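Local coordinates for Alr3699 protein (Nostoc sp., PDB 4XSO) that belongs to the GT-B class of glycosyltransferases, with two Rossmann-like domains, and is probably a family 4-type enzyme, at residues Phe296-Pro309 and Ala357-Asp369. Residues are numbered along the deposited sequence; the frame is centred on the assembly and turned at random.
Sequences FGRVIVEAMLCGKP and ASNAQAIASQRFD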
loop_
_atom_site.group_PDB
_atom_site.type_symbol
_atom_site.label_atom_id
_atom_site.label_comp_id
_atom_site.label_asym_id
_atom_site.label_seq_id
_atom_site.Cartn_x
_atom_site.Cartn_y
_atom_site.Cartn_z
ATOM N N PHE A 296 25.670 -7.522 13.338
ATOM C CA PHE A 296 26.761 -6.648 13.737
ATOM C C PHE A 296 26.814 -6.606 15.290
ATOM O O PHE A 296 25.905 -6.074 15.946
ATOM C CB PHE A 296 26.420 -5.208 13.326
ATOM C CG PHE A 296 27.533 -4.223 13.594
ATOM C CD1 PHE A 296 27.694 -3.621 14.828
ATOM C CD2 PHE A 296 28.444 -3.892 12.560
ATOM C CE1 PHE A 296 28.724 -2.690 15.031
ATOM C CE2 PHE A 296 29.464 -2.963 12.770
ATOM C CZ PHE A 296 29.597 -2.381 14.005
ATOM N N GLY A 297 27.822 -7.099 15.927
ATOM C CA GLY A 297 27.752 -7.025 17.401
ATOM C C GLY A 297 28.208 -5.681 17.949
ATOM O O GLY A 297 29.435 -5.454 18.027
ATOM N N ARG A 298 27.278 -4.782 18.326
ATOM C CA ARG A 298 27.708 -3.452 18.841
ATOM C C ARG A 298 28.671 -3.658 20.022
ATOM O O ARG A 298 29.722 -3.028 20.149
ATOM C CB ARG A 298 26.499 -2.565 19.236
ATOM C CG ARG A 298 25.660 -2.118 18.021
ATOM C CD ARG A 298 24.397 -1.322 18.389
ATOM N NE ARG A 298 24.689 -0.076 19.097
ATOM C CZ ARG A 298 25.140 1.052 18.528
ATOM N NH1 ARG A 298 25.263 1.173 17.208
ATOM N NH2 ARG A 298 25.433 2.106 19.284
ATOM N N VAL A 299 28.363 -4.627 20.875
ATOM C CA VAL A 299 29.158 -4.869 22.078
ATOM C C VAL A 299 30.607 -5.247 21.799
ATOM O O VAL A 299 31.527 -4.923 22.573
ATOM C CB VAL A 299 28.505 -5.999 22.933
ATOM C CG1 VAL A 299 29.441 -6.514 23.982
ATOM C CG2 VAL A 299 27.245 -5.433 23.582
ATOM N N ILE A 300 30.804 -5.951 20.716
ATOM C CA ILE A 300 32.114 -6.397 20.317
ATOM C C ILE A 300 32.883 -5.104 19.943
ATOM O O ILE A 300 33.938 -4.861 20.430
ATOM C CB ILE A 300 32.033 -7.326 19.121
ATOM C CG1 ILE A 300 31.285 -8.624 19.501
ATOM C CG2 ILE A 300 33.428 -7.628 18.588
ATOM C CD1 ILE A 300 31.002 -9.517 18.273
ATOM N N VAL A 301 32.349 -4.302 19.064
ATOM C CA VAL A 301 33.007 -2.991 18.765
ATOM C C VAL A 301 33.216 -2.111 19.981
ATOM O O VAL A 301 34.252 -1.499 20.131
ATOM C CB VAL A 301 32.255 -2.218 17.672
ATOM C CG1 VAL A 301 32.941 -0.853 17.402
ATOM C CG2 VAL A 301 32.230 -3.034 16.415
ATOM N N GLU A 302 32.267 -2.083 20.897
ATOM C CA GLU A 302 32.404 -1.246 22.085
ATOM C C GLU A 302 33.552 -1.697 22.949
ATOM O O GLU A 302 34.338 -0.893 23.396
ATOM C CB GLU A 302 31.097 -1.180 22.868
ATOM C CG GLU A 302 30.132 -0.327 22.070
ATOM C CD GLU A 302 28.772 -0.195 22.694
ATOM O OE1 GLU A 302 28.189 -1.244 23.043
ATOM O OE2 GLU A 302 28.288 0.960 22.757
ATOM N N ALA A 303 33.684 -3.005 23.075
ATOM C CA ALA A 303 34.749 -3.592 23.872
ATOM C C ALA A 303 36.126 -3.250 23.292
ATOM O O ALA A 303 37.063 -2.913 24.018
ATOM C CB ALA A 303 34.520 -5.092 23.933
ATOM N N MET A 304 36.200 -3.297 21.966
ATOM C CA MET A 304 37.426 -3.017 21.222
ATOM C C MET A 304 37.795 -1.531 21.433
ATOM O O MET A 304 38.933 -1.190 21.730
ATOM C CB MET A 304 37.217 -3.345 19.739
ATOM C CG MET A 304 37.042 -4.840 19.429
ATOM S SD MET A 304 36.711 -5.221 17.665
ATOM C CE MET A 304 38.350 -5.599 17.352
ATOM N N LEU A 305 36.831 -0.653 21.300
ATOM C CA LEU A 305 37.081 0.785 21.488
ATOM C C LEU A 305 37.465 1.053 22.900
ATOM O O LEU A 305 38.132 2.076 23.175
ATOM C CB LEU A 305 35.818 1.574 21.131
ATOM C CG LEU A 305 35.503 1.667 19.658
ATOM C CD1 LEU A 305 34.089 2.182 19.470
ATOM C CD2 LEU A 305 36.485 2.560 18.976
ATOM N N CYS A 306 37.048 0.182 23.844
ATOM C CA CYS A 306 37.466 0.390 25.227
ATOM C C CYS A 306 38.868 -0.144 25.399
ATOM O O CYS A 306 39.409 -0.160 26.493
ATOM C CB CYS A 306 36.567 -0.283 26.258
ATOM S SG CYS A 306 34.906 0.319 26.395
ATOM N N GLY A 307 39.469 -0.642 24.337
ATOM C CA GLY A 307 40.776 -1.194 24.514
ATOM C C GLY A 307 40.792 -2.482 25.311
ATOM O O GLY A 307 41.725 -2.701 26.011
ATOM N N LYS A 308 39.805 -3.340 25.181
ATOM C CA LYS A 308 39.757 -4.588 25.960
ATOM C C LYS A 308 39.915 -5.823 25.090
ATOM O O LYS A 308 39.544 -5.837 23.919
ATOM C CB LYS A 308 38.417 -4.687 26.688
ATOM C CG LYS A 308 38.293 -3.664 27.822
ATOM C CD LYS A 308 39.473 -3.968 28.753
ATOM C CE LYS A 308 39.387 -3.383 30.093
ATOM N NZ LYS A 308 40.631 -3.745 30.780
ATOM N N PRO A 309 40.488 -6.870 25.655
ATOM C CA PRO A 309 40.438 -8.125 24.916
ATOM C C PRO A 309 38.968 -8.514 24.788
ATOM O O PRO A 309 38.188 -8.334 25.753
ATOM C CB PRO A 309 41.089 -9.106 25.876
ATOM C CG PRO A 309 41.868 -8.289 26.850
ATOM C CD PRO A 309 41.034 -7.072 27.024
ATOM N N ALA A 357 44.629 -6.232 22.829
ATOM C CA ALA A 357 43.676 -5.258 23.338
ATOM C C ALA A 357 44.029 -3.863 22.784
ATOM O O ALA A 357 43.172 -3.112 22.328
ATOM C CB ALA A 357 43.662 -5.252 24.865
ATOM N N SER A 358 45.307 -3.588 22.713
ATOM C CA SER A 358 45.752 -2.329 22.163
ATOM C C SER A 358 45.537 -2.310 20.609
ATOM O O SER A 358 45.075 -1.306 20.054
ATOM C CB SER A 358 47.196 -2.142 22.561
ATOM O OG SER A 358 47.695 -1.044 21.884
ATOM N N ASN A 359 45.777 -3.435 19.931
ATOM C CA ASN A 359 45.477 -3.547 18.486
ATOM C C ASN A 359 43.987 -3.250 18.249
ATOM O O ASN A 359 43.605 -2.481 17.331
ATOM C CB ASN A 359 45.795 -4.980 17.952
ATOM C CG ASN A 359 47.262 -5.269 17.907
ATOM O OD1 ASN A 359 48.076 -4.370 18.102
ATOM N ND2 ASN A 359 47.622 -6.519 17.646
ATOM N N ALA A 360 43.142 -3.837 19.107
ATOM C CA ALA A 360 41.708 -3.671 18.983
ATOM C C ALA A 360 41.227 -2.213 19.036
ATOM O O ALA A 360 40.449 -1.770 18.195
ATOM C CB ALA A 360 41.007 -4.519 20.047
ATOM N N GLN A 361 41.701 -1.448 20.007
ATOM C CA GLN A 361 41.337 -0.040 20.092
ATOM C C GLN A 361 41.712 0.674 18.814
ATOM O O GLN A 361 40.917 1.464 18.322
ATOM C CB GLN A 361 41.950 0.648 21.334
ATOM C CG GLN A 361 41.330 2.004 21.587
ATOM C CD GLN A 361 41.699 2.562 22.969
ATOM O OE1 GLN A 361 42.846 2.837 23.218
ATOM N NE2 GLN A 361 40.714 2.645 23.900
ATOM N N ALA A 362 42.921 0.403 18.305
ATOM C CA ALA A 362 43.461 1.096 17.111
ATOM C C ALA A 362 42.617 0.755 15.891
ATOM O O ALA A 362 42.250 1.660 15.158
ATOM C CB ALA A 362 44.914 0.694 16.828
ATOM N N ILE A 363 42.359 -0.554 15.641
ATOM C CA ILE A 363 41.625 -0.916 14.486
ATOM C C ILE A 363 40.157 -0.457 14.577
ATOM O O ILE A 363 39.594 0.004 13.579
ATOM C CB ILE A 363 41.801 -2.441 14.118
ATOM C CG1 ILE A 363 41.084 -2.775 12.792
ATOM C CG2 ILE A 363 41.250 -3.375 15.154
ATOM C CD1 ILE A 363 41.775 -2.137 11.618
ATOM N N ALA A 364 39.521 -0.556 15.739
ATOM C CA ALA A 364 38.104 -0.194 15.832
ATOM C C ALA A 364 37.936 1.357 15.669
ATOM O O ALA A 364 36.928 1.877 15.140
ATOM C CB ALA A 364 37.545 -0.660 17.178
ATOM N N SER A 365 38.915 2.094 16.172
ATOM C CA SER A 365 38.874 3.549 16.046
ATOM C C SER A 365 38.919 3.925 14.549
ATOM O O SER A 365 38.285 4.875 14.109
ATOM C CB SER A 365 40.068 4.165 16.817
ATOM O OG SER A 365 39.854 3.923 18.201
ATOM N N GLN A 366 39.726 3.189 13.802
ATOM C CA GLN A 366 39.820 3.421 12.374
ATOM C C GLN A 366 38.523 3.064 11.617
ATOM O O GLN A 366 38.051 3.862 10.783
ATOM C CB GLN A 366 41.099 2.761 11.820
ATOM C CG GLN A 366 41.220 2.722 10.304
ATOM C CD GLN A 366 42.192 1.640 9.823
ATOM O OE1 GLN A 366 43.344 1.604 10.244
ATOM N NE2 GLN A 366 41.715 0.735 8.964
ATOM N N ARG A 367 37.964 1.875 11.855
ATOM C CA ARG A 367 36.803 1.377 11.076
ATOM C C ARG A 367 35.429 1.856 11.477
ATOM O O ARG A 367 34.555 1.887 10.672
ATOM C CB ARG A 367 36.820 -0.178 11.207
ATOM C CG ARG A 367 38.136 -0.802 10.725
ATOM C CD ARG A 367 38.156 -2.356 10.895
ATOM N NE ARG A 367 37.126 -2.947 10.039
ATOM C CZ ARG A 367 36.641 -4.187 10.136
ATOM N NH1 ARG A 367 37.076 -5.039 11.043
ATOM N NH2 ARG A 367 35.680 -4.567 9.300
ATOM N N PHE A 368 35.193 2.149 12.765
ATOM C CA PHE A 368 33.860 2.357 13.287
ATOM C C PHE A 368 33.652 3.759 13.918
ATOM O O PHE A 368 32.659 4.009 14.605
ATOM C CB PHE A 368 33.552 1.274 14.285
ATOM C CG PHE A 368 33.822 -0.091 13.744
ATOM C CD1 PHE A 368 33.119 -0.559 12.652
ATOM C CD2 PHE A 368 34.817 -0.873 14.283
ATOM C CE1 PHE A 368 33.394 -1.853 12.160
ATOM C CE2 PHE A 368 35.123 -2.155 13.771
ATOM C CZ PHE A 368 34.420 -2.640 12.743
ATOM N N ASP A 369 34.579 4.668 13.640
ATOM C CA ASP A 369 34.424 6.070 14.090
ATOM C C ASP A 369 33.177 6.672 13.444
ATOM O O ASP A 369 33.036 6.663 12.230
ATOM C CB ASP A 369 35.692 6.832 13.768
ATOM C CG ASP A 369 35.705 8.257 14.333
ATOM O OD1 ASP A 369 34.661 8.784 14.745
ATOM O OD2 ASP A 369 36.831 8.820 14.356
#
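M304 and L305, in the last turn of helix 298-305, and G307, just after it, lie against the 357-368 part of helix 350-368 at A360, Q361 and A357, the two axes approaching to 8.0 Å with their directions 116° apart. So close a crossing rests on small residues: A357, A360 and A364 form one alanine ridge. The CB of M304 meets that of A364 at 3.7 Å, while its chain bends at the last torsion and lays CE against A360 CB. L305 CD2 comes to A364 CB from a different direction than M304 CB and also touches the hydroxyl of S365. That hydroxyl donates to Q361 O, which S365 N approaches from the opposite face, so one carbonyl is gripped twice.

The helix end supplies the polar grip. Beyond L305 the chain closes in a Schellman motif, with G307 at positive phi, and Q361 reaches the turn: CG anti to the backbone N and an extended chain carry NE2 to L305 O at 2.7 Å. The N-H points almost straight at the oxygen (177°) from above the carbonyl plane, while the oxygen lies in the amide plane of Q361. Alongside, Q361 CA makes a C-H...O contact of 3.1 Å with M304 O, and A357 CB packs against G307 O and the P309 ring.

At the far end F368 receives V301 CG2 over one face, a CH-pi contact 4.1 Å from the centroid; R367 CB covers the opposite face. F296 offers its edge in an offset edge-to-face pair, planes at 86°.

The joint lies within the C-terminal Rossmann-like domain: helix 298-305 packs on strand 310-313 through A303 and M304, helix 318-321 touches F296, I300 and F368 through L321, and helix 276-282 meets V299, E302 and C306 through M280.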